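PDB 2HUN: 336aa long hypothetical dTDP-glucose 4,6-dehydratase from Pyrococcus horikoshii, which binds NAD and probably acts as a dTDP-glucose 4,6-dehydratase, removing water from a nucleotide-activated sugar. Local coordinates for residues 106-111 and 161-165; 121-127 and 172-178; 226-230 and 288-294. All blocks are in the same frame, centred on the assembly; numbering follows the deposited sequence.

Overall arrangement
The three contacts run in layers through the Rossmann-type NAD-binding fold, with the sheet in the middle. Interaction 2 pairs two neighbouring parallel strands of that sheet. Interaction 1 joins helices 96-116 and 150-168 on one side, its centre 11 Å from that of interaction 2, and interaction 3 sets helix 220-233 against helix 286-292 on the other, 12 Å away; the centres of interactions 1 and 3 are 23 Å apart. Along the chain, interactions 1 and 2 interleave, since helix 96-116, strand 121-127, helix 150-168 and strand 172-182 follow in turn, whereas interaction 3 comes later. Both helix layers pack on the strands whose C-terminal ends meet NAD.

Interaction 1 (106-111 and 161-165); sequences TYTLLE and LVLGW
The indole of Trp165 stands at an unusual first torsion (chi1 -100°), and Glu111 bends at chi2 (-63°) to bring its carboxylate round to the indole nitrogen; Tyr107 reaches the other end of the indole. The result is one straight hydrogen bond, Trp165 NE1 to Glu111 OE1 at 2.7 Å. OE1 lies in the indole plane, and the N-H reaches it on the anti side of the carboxylate, tilted somewhat out of the carboxylate plane, which is itself turned almost perpendicular to the ring. Glu111 OE2 is engaged separately, in a salt bridge to Arg114, and this second tie should help fix the rotation of the carboxylate. Further along the indole, Tyr107 CE1 comes to 3.5 Å from Trp165 CZ2, the two nearly perpendicular ring planes meeting obliquely. Leu110 covers one face of the indole, its CB 4.1 Å from the centroid of the five-membered ring in a CH-pi contact. The CD1 branch of the same leucine presses on the neighbouring helix turn, 3.8 Å from both Leu161 CB and Val162 CG2. Thr106 CG2 closes this row at 3.7 Å from Val162 CG2, while Thr106 OG1 turns to Asn102 and His81. Replacing Trp165 with an alanine would probably leave Glu111 OE1 without its indole donor and uncover the flank of Leu110. The axes of the two short segments run nearly parallel, 10.3 Å apart at a crossing angle of -19°. Pro95 and Leu99 of the second subunit pack on the Trp165, Glu111 and Tyr107 end, and Thr106 and Val162 rest on His124 of the sheet: the helix pair is typical of the side-by-side crossover helices of a Rossmann fold, here also facing the dimer partner.

Interaction 2 (121-127 and 172-178); sequences RFVHVST and NASITRC. With NAD (nicotinamide-adenine-dinucleotide), chain C.
Phe122 N to Asn172 O and Ser174 N to Phe122 O begin a ladder of parallel backbone hydrogen bonds, which His124 N to Ser174 O and Thr176 N to His124 O carry on; Ser126 N to Thr176 O, the last rung, is more bent. The side-chain polar bonds gather at the other end. Arg121 NH2 gives Ser174 OG a bond of 2.8 Å that lies in the guanidinium plane, while Arg121 NH1 reaches Asn172 OD1 only weakly; Ser174 OG is also hydrogen-bonded to the backbone oxygen of Glu235. The bend at chi2 (56°) folds the guanidinium back across the neighbouring strand, and the backbone oxygens of Val230 and Leu231 take further N-H groups from it. Apolar contacts are few: Ala173 CB meets the edge of the Phe122 ring, 3.5 Å from CD2, and the His124 ring lies alongside Ile175. The cofactor closes the C-terminal end, with Ser126 O 3.3 Å from NAD C6N and Cys178 O 3.3 Å from NAD C5N. Two backbone oxygens beside the nicotinamide ring would probably favour its positively charged, oxidised form, while the buried guanidinium at the opposite end is satisfied largely by neutral oxygens.

Interaction 3 (226-230 and 288-294); sequences AIELV and ITRDLKW
One face of the Trp294 indole is covered by Ala226, whose CB sits 3.8 Å from the centroid of the five-membered ring in a CH-pi contact, 18° off the ring normal. At the ring edge, near its plane, comes Leu229 CD2, 3.7 Å from Trp294 CB. The small alanine lets the indole lie close against the helix, and Trp294 NE1 makes a weak hydrogen bond to the backbone oxygen of Asp222, one turn before Ala226 on helix 220-233. Leu229 carries the largest share of the buried surface: with CG anti to its backbone N, it slides past Leu292 in the opposite direction and brings CD2 to 3.9 Å from Leu292 CB. Val230 completes the apolar surface, its CG2 lying 3.8 Å from Ile288 CD1 and 3.9 Å from Leu292 CD1. The chain turns as the helix ends: Lys293 leaves helical geometry with positive phi (61°), and this reversal carries Trp294 back against Ala226. Lys293 NZ meanwhile bonds to Arg290 O, 2.9 Å away. The axes of the two short helical segments pass 11.6 Å apart at a crossing angle of 46°. Both segments pack side by side on strand 239-242, where Ala226 and Trp294 share Ile242 and Val230 and Ile288 share Tyr240, while Val230 reaches on to Ser174 and Thr176 of strand 172-182.

Interaction 1 (106-111 and 161-165)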
loop_
_atom_site.group_PDB
_atom_site.type_symbol
_atom_site.label_atom_id
_atom_site.label_comp_id
_atom_site.label_asym_id
_atom_site.label_seq_id
_atom_site.Cartn_x
_atom_site.Cartn_y
_atom_site.Cartn_z
ATOM N N THR A 106 4.323 -5.596 9.567
ATOM C CA THR A 106 5.407 -5.418 8.614
ATOM C C THR A 106 6.201 -4.154 8.948
ATOM O O THR A 106 7.427 -4.141 8.861
ATOM C CB THR A 106 4.871 -5.359 7.178
ATOM O OG1 THR A 106 4.189 -6.587 6.887
ATOM C CG2 THR A 106 6.014 -5.169 6.186
ATOM N N TYR A 107 5.489 -3.104 9.338
ATOM C CA TYR A 107 6.102 -1.836 9.736
ATOM C C TYR A 107 7.097 -2.082 10.874
ATOM O O TYR A 107 8.235 -1.614 10.835
ATOM C CB TYR A 107 5.019 -0.869 10.223
ATOM C CG TYR A 107 5.537 0.337 10.989
ATOM C CD1 TYR A 107 6.101 1.430 10.324
ATOM C CD2 TYR A 107 5.461 0.382 12.382
ATOM C CE1 TYR A 107 6.575 2.540 11.029
ATOM C CE2 TYR A 107 5.935 1.487 13.099
ATOM C CZ TYR A 107 6.487 2.561 12.417
ATOM O OH TYR A 107 6.942 3.661 13.115
ATOM N N THR A 108 6.647 -2.817 11.888
ATOM C CA THR A 108 7.472 -3.123 13.053
ATOM C C THR A 108 8.735 -3.892 12.670
ATOM O O THR A 108 9.816 -3.630 13.194
ATOM C CB THR A 108 6.682 -3.950 14.089
ATOM O OG1 THR A 108 5.445 -3.288 14.384
ATOM C CG2 THR A 108 7.486 -4.094 15.380
ATOM N N LEU A 109 8.588 -4.845 11.758
ATOM C CA LEU A 109 9.719 -5.632 11.300
ATOM C C LEU A 109 10.698 -4.714 10.567
ATOM O O LEU A 109 11.910 -4.802 10.770
ATOM C CB LEU A 109 9.239 -6.744 10.362
ATOM C CG LEU A 109 10.208 -7.903 10.138
ATOM C CD1 LEU A 109 10.389 -8.657 11.451
ATOM C CD2 LEU A 109 9.666 -8.836 9.061
ATOM N N LEU A 110 10.170 -3.835 9.717
ATOM C CA LEU A 110 11.008 -2.901 8.964
ATOM C C LEU A 110 11.758 -1.976 9.923
ATOM O O LEU A 110 12.944 -1.709 9.745
ATOM C CB LEU A 110 10.151 -2.080 7.985
ATOM C CG LEU A 110 9.649 -2.846 6.749
ATOM C CD1 LEU A 110 8.622 -2.023 5.976
ATOM C CD2 LEU A 110 10.840 -3.198 5.866
ATOM N N GLU A 111 11.066 -1.487 10.943
ATOM C CA GLU A 111 11.708 -0.605 11.907
ATOM C C GLU A 111 12.819 -1.325 12.655
ATOM O O GLU A 111 13.909 -0.781 12.822
ATOM C CB GLU A 111 10.682 -0.049 12.897
ATOM C CG GLU A 111 9.912 1.167 12.379
ATOM C CD GLU A 111 10.818 2.365 12.112
ATOM O OE1 GLU A 111 11.393 2.465 11.007
ATOM O OE2 GLU A 111 10.963 3.205 13.020
ATOM N N LEU A 161 5.216 -0.099 2.184
ATOM C CA LEU A 161 6.122 0.286 3.266
ATOM C C LEU A 161 7.492 -0.329 3.017
ATOM O O LEU A 161 8.515 0.333 3.179
ATOM C CB LEU A 161 5.592 -0.177 4.630
ATOM C CG LEU A 161 4.225 0.363 5.057
ATOM C CD1 LEU A 161 3.894 -0.138 6.459
ATOM C CD2 LEU A 161 4.234 1.878 5.022
ATOM N N VAL A 162 7.514 -1.593 2.610
ATOM C CA VAL A 162 8.783 -2.254 2.338
ATOM C C VAL A 162 9.572 -1.531 1.249
ATOM O O VAL A 162 10.776 -1.338 1.382
ATOM C CB VAL A 162 8.580 -3.727 1.926
ATOM C CG1 VAL A 162 9.900 -4.334 1.490
ATOM C CG2 VAL A 162 8.021 -4.510 3.100
ATOM N N LEU A 163 8.900 -1.134 0.174
ATOM C CA LEU A 163 9.570 -0.432 -0.915
ATOM C C LEU A 163 10.159 0.887 -0.407
ATOM O O LEU A 163 11.304 1.222 -0.701
ATOM C CB LEU A 163 8.584 -0.162 -2.054
ATOM C CG LEU A 163 8.074 -1.391 -2.825
ATOM C CD1 LEU A 163 7.021 -0.977 -3.847
ATOM C CD2 LEU A 163 9.234 -2.075 -3.514
ATOM N N GLY A 164 9.372 1.613 0.378
ATOM C CA GLY A 164 9.809 2.891 0.911
ATOM C C GLY A 164 10.959 2.815 1.895
ATOM O O GLY A 164 11.937 3.555 1.773
ATOM N N TRP A 165 10.837 1.934 2.881
ATOM C CA TRP A 165 11.875 1.765 3.896
ATOM C C TRP A 165 13.189 1.285 3.278
ATOM O O TRP A 165 14.268 1.717 3.676
ATOM C CB TRP A 165 11.408 0.774 4.965
ATOM C CG TRP A 165 10.897 1.422 6.234
ATOM C CD1 TRP A 165 11.471 1.353 7.470
ATOM C CD2 TRP A 165 9.701 2.198 6.392
ATOM N NE1 TRP A 165 10.709 2.029 8.390
ATOM C CE2 TRP A 165 9.614 2.558 7.757
ATOM C CE3 TRP A 165 8.691 2.620 5.515
ATOM C CZ2 TRP A 165 8.557 3.321 8.268
ATOM C CZ3 TRP A 165 7.640 3.380 6.022
ATOM C CH2 TRP A 165 7.583 3.722 7.390
#

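Interaction 2 (121-127 and 172-178)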
loop_
_atom_site.group_PDB
_atom_site.type_symbol
_atom_site.label_atom_id
_atom_site.label_comp_id
_atom_site.label_asym_id
_atom_site.label_seq_id
_atom_site.Cartn_x
_atom_site.Cartn_y
_atom_site.Cartn_z
ATOM N N ARG A 121 19.393 -9.562 5.290
ATOM C CA ARG A 121 18.713 -9.843 4.027
ATOM C C ARG A 121 17.244 -10.098 4.346
ATOM O O ARG A 121 16.917 -11.032 5.071
ATOM C CB ARG A 121 19.338 -11.064 3.351
ATOM C CG ARG A 121 18.618 -11.533 2.085
ATOM C CD ARG A 121 18.502 -10.433 1.038
ATOM N NE ARG A 121 17.809 -10.915 -0.154
ATOM C CZ ARG A 121 17.158 -10.136 -1.011
ATOM N NH1 ARG A 121 17.105 -8.827 -0.813
ATOM N NH2 ARG A 121 16.559 -10.669 -2.071
ATOM N N PHE A 122 16.363 -9.270 3.793
ATOM C CA PHE A 122 14.931 -9.369 4.057
ATOM C C PHE A 122 14.065 -9.723 2.845
ATOM O O PHE A 122 14.163 -9.091 1.799
ATOM C CB PHE A 122 14.468 -8.036 4.654
ATOM C CG PHE A 122 12.990 -7.940 4.897
ATOM C CD1 PHE A 122 12.341 -8.823 5.755
ATOM C CD2 PHE A 122 12.259 -6.918 4.315
ATOM C CE1 PHE A 122 10.978 -8.675 6.032
ATOM C CE2 PHE A 122 10.909 -6.761 4.582
ATOM C CZ PHE A 122 10.262 -7.640 5.443
ATOM N N VAL A 123 13.228 -10.745 2.996
ATOM C CA VAL A 123 12.314 -11.152 1.937
ATOM C C VAL A 123 10.891 -11.024 2.474
ATOM O O VAL A 123 10.525 -11.683 3.443
ATOM C CB VAL A 123 12.546 -12.609 1.490
ATOM C CG1 VAL A 123 11.420 -13.045 0.559
ATOM C CG2 VAL A 123 13.893 -12.731 0.775
ATOM N N HIS A 124 10.107 -10.158 1.840
ATOM C CA HIS A 124 8.713 -9.905 2.212
ATOM C C HIS A 124 7.827 -10.747 1.296
ATOM O O HIS A 124 7.833 -10.554 0.070
ATOM C CB HIS A 124 8.403 -8.413 2.015
ATOM C CG HIS A 124 7.003 -8.018 2.369
ATOM N ND1 HIS A 124 6.546 -7.974 3.668
ATOM C CD2 HIS A 124 5.975 -7.601 1.596
ATOM C CE1 HIS A 124 5.298 -7.540 3.680
ATOM N NE2 HIS A 124 4.929 -7.306 2.434
ATOM N N VAL A 125 7.078 -11.680 1.887
ATOM C CA VAL A 125 6.184 -12.553 1.127
ATOM C C VAL A 125 4.791 -11.917 0.981
ATOM O O VAL A 125 4.149 -11.538 1.967
ATOM C CB VAL A 125 6.055 -13.946 1.799
ATOM C CG1 VAL A 125 5.194 -14.872 0.929
ATOM C CG2 VAL A 125 7.436 -14.559 1.981
ATOM N N SER A 126 4.325 -11.806 -0.259
ATOM C CA SER A 126 3.032 -11.191 -0.518
ATOM C C SER A 126 2.174 -12.052 -1.453
ATOM O O SER A 126 2.542 -13.191 -1.769
ATOM C CB SER A 126 3.245 -9.784 -1.095
ATOM O OG SER A 126 2.050 -9.023 -1.088
ATOM N N THR A 127 1.058 -11.492 -1.920
ATOM C CA THR A 127 0.110 -12.234 -2.753
ATOM C C THR A 127 -0.279 -11.668 -4.116
ATOM O O THR A 127 -0.228 -10.458 -4.350
ATOM C CB THR A 127 -1.199 -12.453 -1.972
ATOM O OG1 THR A 127 -2.177 -13.063 -2.820
ATOM C CG2 THR A 127 -1.733 -11.134 -1.476
ATOM N N ASN A 172 18.465 -4.246 2.369
ATOM C CA ASN A 172 18.682 -5.299 1.382
ATOM C C ASN A 172 17.397 -6.111 1.444
ATOM O O ASN A 172 17.346 -7.151 2.099
ATOM C CB ASN A 172 19.866 -6.184 1.783
ATOM C CG ASN A 172 20.250 -7.172 0.697
ATOM O OD1 ASN A 172 19.464 -7.459 -0.207
ATOM N ND2 ASN A 172 21.464 -7.709 0.789
ATOM N N ALA A 173 16.360 -5.630 0.765
ATOM C CA ALA A 173 15.068 -6.292 0.801
ATOM C C ALA A 173 14.384 -6.473 -0.544
ATOM O O ALA A 173 14.437 -5.596 -1.400
ATOM C CB ALA A 173 14.145 -5.528 1.736
ATOM N N SER A 174 13.744 -7.626 -0.716
ATOM C CA SER A 174 12.991 -7.932 -1.930
ATOM C C SER A 174 11.588 -8.357 -1.503
ATOM O O SER A 174 11.365 -8.697 -0.342
ATOM C CB SER A 174 13.636 -9.069 -2.724
ATOM O OG SER A 174 14.893 -8.694 -3.245
ATOM N N ILE A 175 10.653 -8.329 -2.447
ATOM C CA ILE A 175 9.272 -8.714 -2.195
ATOM C C ILE A 175 8.899 -9.826 -3.169
ATOM O O ILE A 175 9.294 -9.793 -4.336
ATOM C CB ILE A 175 8.299 -7.532 -2.443
ATOM C CG1 ILE A 175 8.546 -6.408 -1.435
ATOM C CG2 ILE A 175 6.854 -8.016 -2.368
ATOM C CD1 ILE A 175 7.804 -5.121 -1.782
ATOM N N THR A 176 8.156 -10.819 -2.686
ATOM C CA THR A 176 7.694 -11.894 -3.555
ATOM C C THR A 176 6.162 -11.893 -3.573
ATOM O O THR A 176 5.516 -11.537 -2.579
ATOM C CB THR A 176 8.184 -13.284 -3.071
ATOM O OG1 THR A 176 7.740 -13.513 -1.727
ATOM C CG2 THR A 176 9.704 -13.356 -3.114
ATOM N N ARG A 177 5.587 -12.271 -4.710
ATOM C CA ARG A 177 4.137 -12.353 -4.856
ATOM C C ARG A 177 3.844 -13.648 -5.603
ATOM O O ARG A 177 4.262 -13.829 -6.752
ATOM C CB ARG A 177 3.591 -11.141 -5.633
ATOM C CG ARG A 177 3.571 -9.840 -4.830
ATOM C CD ARG A 177 3.257 -8.643 -5.711
ATOM N NE ARG A 177 3.226 -7.381 -4.971
ATOM C CZ ARG A 177 3.329 -6.188 -5.557
ATOM N NH1 ARG A 177 3.470 -6.117 -6.876
ATOM N NH2 ARG A 177 3.285 -5.076 -4.835
ATOM N N CYS A 178 3.125 -14.552 -4.947
ATOM C CA CYS A 178 2.817 -15.843 -5.542
ATOM C C CYS A 178 1.325 -16.130 -5.642
ATOM O O CYS A 178 0.504 -15.520 -4.953
ATOM C CB CYS A 178 3.466 -16.952 -4.716
ATOM S SG CYS A 178 2.724 -17.083 -3.075
HETATM P PA NAD C . -1.344 -19.450 7.254
HETATM O O1A NAD C . -2.607 -18.792 7.625
HETATM O O2A NAD C . -1.306 -20.932 7.098
HETATM O O5B NAD C . -0.265 -19.067 8.376
HETATM C C5B NAD C . 0.040 -17.716 8.755
HETATM C C4B NAD C . 1.010 -17.871 9.934
HETATM O O4B NAD C . 1.450 -16.578 10.393
HETATM C C3B NAD C . 0.320 -18.567 11.142
HETATM O O3B NAD C . 1.175 -19.585 11.688
HETATM C C2B NAD C . 0.013 -17.392 12.089
HETATM O O2B NAD C . -0.092 -17.706 13.478
HETATM C C1B NAD C . 1.156 -16.425 11.778
HETATM N N9A NAD C . 0.836 -15.005 12.043
HETATM C C8A NAD C . -0.203 -14.282 11.585
HETATM N N7A NAD C . -0.119 -13.041 12.061
HETATM C C5A NAD C . 0.967 -12.954 12.823
HETATM C C6A NAD C . 1.577 -11.921 13.589
HETATM N N6A NAD C . 1.082 -10.694 13.680
HETATM N N1A NAD C . 2.767 -12.248 14.281
HETATM C C2A NAD C . 3.304 -13.542 14.205
HETATM N N3A NAD C . 2.727 -14.514 13.485
HETATM C C4A NAD C . 1.586 -14.216 12.812
HETATM O O3 NAD C . -1.033 -18.882 5.803
HETATM P PN NAD C . 0.071 -19.113 4.692
HETATM O O1N NAD C . -0.750 -19.560 3.531
HETATM O O2N NAD C . 1.108 -20.073 5.126
HETATM O O5D NAD C . 0.600 -17.632 4.320
HETATM C C5D NAD C . 1.969 -17.226 4.393
HETATM C C4D NAD C . 2.152 -15.930 3.562
HETATM O O4D NAD C . 2.047 -16.208 2.155
HETATM C C3D NAD C . 1.117 -14.853 3.912
HETATM O O3D NAD C . 1.799 -13.575 3.997
HETATM C C2D NAD C . 0.124 -14.907 2.717
HETATM O O2D NAD C . -0.464 -13.619 2.510
HETATM C C1D NAD C . 1.032 -15.360 1.584
HETATM N N1N NAD C . 0.355 -16.093 0.495
HETATM C C2N NAD C . -0.220 -17.395 0.684
HETATM C C3N NAD C . -0.835 -18.030 -0.409
HETATM C C7N NAD C . -1.464 -19.437 -0.282
HETATM O O7N NAD C . -1.832 -20.019 -1.310
HETATM N N7N NAD C . -1.583 -19.996 0.916
HETATM C C4N NAD C . -0.885 -17.388 -1.673
HETATM C C5N NAD C . -0.316 -16.108 -1.838
HETATM C C6N NAD C . 0.308 -15.451 -0.765
HETATM O O HOH W 1 5.368 -14.977 -2.539
#

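Interaction 3 (226-230 and 288-294)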
loop_
_atom_site.group_PDB
_atom_site.type_symbol
_atom_site.label_atom_id
_atom_site.label_comp_id
_atom_site.label_asym_id
_atom_site.label_seq_id
_atom_site.Cartn_x
_atom_site.Cartn_y
_atom_site.Cartn_z
ATOM N N ALA A 226 11.552 -20.895 -4.892
ATOM C CA ALA A 226 11.605 -19.536 -5.412
ATOM C C ALA A 226 12.027 -18.568 -4.303
ATOM O O ALA A 226 12.884 -17.718 -4.518
ATOM C CB ALA A 226 10.238 -19.129 -5.969
ATOM N N ILE A 227 11.423 -18.690 -3.124
ATOM C CA ILE A 227 11.775 -17.816 -2.008
ATOM C C ILE A 227 13.266 -17.951 -1.691
ATOM O O ILE A 227 13.963 -16.952 -1.484
ATOM C CB ILE A 227 10.946 -18.156 -0.739
ATOM C CG1 ILE A 227 9.465 -17.848 -0.987
ATOM C CG2 ILE A 227 11.477 -17.364 0.462
ATOM C CD1 ILE A 227 8.536 -18.126 0.196
ATOM N N GLU A 228 13.752 -19.188 -1.656
ATOM C CA GLU A 228 15.161 -19.447 -1.377
ATOM C C GLU A 228 16.024 -18.700 -2.383
ATOM O O GLU A 228 16.986 -18.019 -2.017
ATOM C CB GLU A 228 15.463 -20.949 -1.469
ATOM C CG GLU A 228 16.959 -21.287 -1.433
ATOM C CD GLU A 228 17.253 -22.780 -1.518
ATOM O OE1 GLU A 228 16.648 -23.472 -2.366
ATOM O OE2 GLU A 228 18.104 -23.263 -0.743
ATOM N N LEU A 229 15.666 -18.837 -3.658
ATOM C CA LEU A 229 16.390 -18.202 -4.744
ATOM C C LEU A 229 16.391 -16.683 -4.585
ATOM O O LEU A 229 17.424 -16.039 -4.750
ATOM C CB LEU A 229 15.747 -18.595 -6.079
ATOM C CG LEU A 229 16.641 -18.619 -7.314
ATOM C CD1 LEU A 229 17.902 -19.429 -7.031
ATOM C CD2 LEU A 229 15.864 -19.241 -8.472
ATOM N N VAL A 230 15.227 -16.117 -4.275
ATOM C CA VAL A 230 15.095 -14.679 -4.085
ATOM C C VAL A 230 15.943 -14.248 -2.882
ATOM O O VAL A 230 16.587 -13.209 -2.916
ATOM C CB VAL A 230 13.609 -14.274 -3.846
ATOM C CG1 VAL A 230 13.522 -12.815 -3.398
ATOM C CG2 VAL A 230 12.806 -14.459 -5.127
ATOM N N ILE A 288 11.443 -13.142 -12.595
ATOM C CA ILE A 288 12.207 -14.089 -11.807
ATOM C C ILE A 288 12.806 -15.174 -12.695
ATOM O O ILE A 288 13.894 -15.683 -12.420
ATOM C CB ILE A 288 11.332 -14.700 -10.673
ATOM C CG1 ILE A 288 12.235 -15.342 -9.619
ATOM C CG2 ILE A 288 10.339 -15.714 -11.243
ATOM C CD1 ILE A 288 11.492 -15.826 -8.382
ATOM N N THR A 289 12.115 -15.519 -13.775
ATOM C CA THR A 289 12.635 -16.528 -14.688
ATOM C C THR A 289 13.914 -16.010 -15.331
ATOM O O THR A 289 14.953 -16.669 -15.296
ATOM C CB THR A 289 11.627 -16.852 -15.815
ATOM O OG1 THR A 289 10.406 -17.331 -15.246
ATOM C CG2 THR A 289 12.199 -17.905 -16.752
ATOM N N ARG A 290 13.822 -14.816 -15.907
ATOM C CA ARG A 290 14.932 -14.160 -16.595
ATOM C C ARG A 290 16.136 -13.858 -15.709
ATOM O O ARG A 290 17.267 -14.191 -16.058
ATOM C CB ARG A 290 14.443 -12.843 -17.221
ATOM C CG ARG A 290 15.491 -12.065 -18.049
ATOM C CD ARG A 290 15.054 -10.601 -18.244
ATOM N NE ARG A 290 14.887 -9.933 -16.951
ATOM C CZ ARG A 290 13.881 -9.125 -16.633
ATOM N NH1 ARG A 290 12.921 -8.855 -17.517
ATOM N NH2 ARG A 290 13.811 -8.613 -15.410
ATOM N N ASP A 291 15.892 -13.208 -14.576
ATOM C CA ASP A 291 16.967 -12.817 -13.668
ATOM C C ASP A 291 17.541 -13.909 -12.767
ATOM O O ASP A 291 18.758 -14.065 -12.681
ATOM C CB ASP A 291 16.512 -11.649 -12.789
ATOM C CG ASP A 291 16.225 -10.388 -13.590
ATOM O OD1 ASP A 291 16.503 -10.370 -14.801
ATOM O OD2 ASP A 291 15.725 -9.412 -13.001
ATOM N N LEU A 292 16.676 -14.670 -12.103
ATOM C CA LEU A 292 17.147 -15.701 -11.188
ATOM C C LEU A 292 17.067 -17.127 -11.719
ATOM O O LEU A 292 17.409 -18.075 -11.009
ATOM C CB LEU A 292 16.379 -15.597 -9.871
ATOM C CG LEU A 292 16.217 -14.188 -9.296
ATOM C CD1 LEU A 292 15.600 -14.276 -7.899
ATOM C CD2 LEU A 292 17.562 -13.485 -9.246
ATOM N N LYS A 293 16.613 -17.283 -12.959
ATOM C CA LYS A 293 16.503 -18.602 -13.576
ATOM C C LYS A 293 15.571 -19.563 -12.847
ATOM O O LYS A 293 15.765 -20.777 -12.899
ATOM C CB LYS A 293 17.886 -19.248 -13.708
ATOM C CG LYS A 293 18.716 -18.709 -14.858
ATOM C CD LYS A 293 18.947 -17.222 -14.719
ATOM C CE LYS A 293 19.716 -16.639 -15.900
ATOM N NZ LYS A 293 19.946 -15.181 -15.662
ATOM N N TRP A 294 14.558 -19.031 -12.169
ATOM C CA TRP A 294 13.607 -19.886 -11.469
ATOM C C TRP A 294 12.619 -20.543 -12.431
ATOM O O TRP A 294 12.051 -19.876 -13.293
ATOM C CB TRP A 294 12.794 -19.099 -10.442
ATOM C CG TRP A 294 11.743 -19.969 -9.795
ATOM C CD1 TRP A 294 11.947 -20.929 -8.848
ATOM C CD2 TRP A 294 10.344 -20.002 -10.105
ATOM N NE1 TRP A 294 10.762 -21.562 -8.548
ATOM C CE2 TRP A 294 9.762 -21.011 -9.306
ATOM C CE3 TRP A 294 9.524 -19.277 -10.983
ATOM C CZ2 TRP A 294 8.399 -21.315 -9.357
ATOM C CZ3 TRP A 294 8.170 -19.579 -11.033
ATOM C CH2 TRP A 294 7.621 -20.590 -10.223
#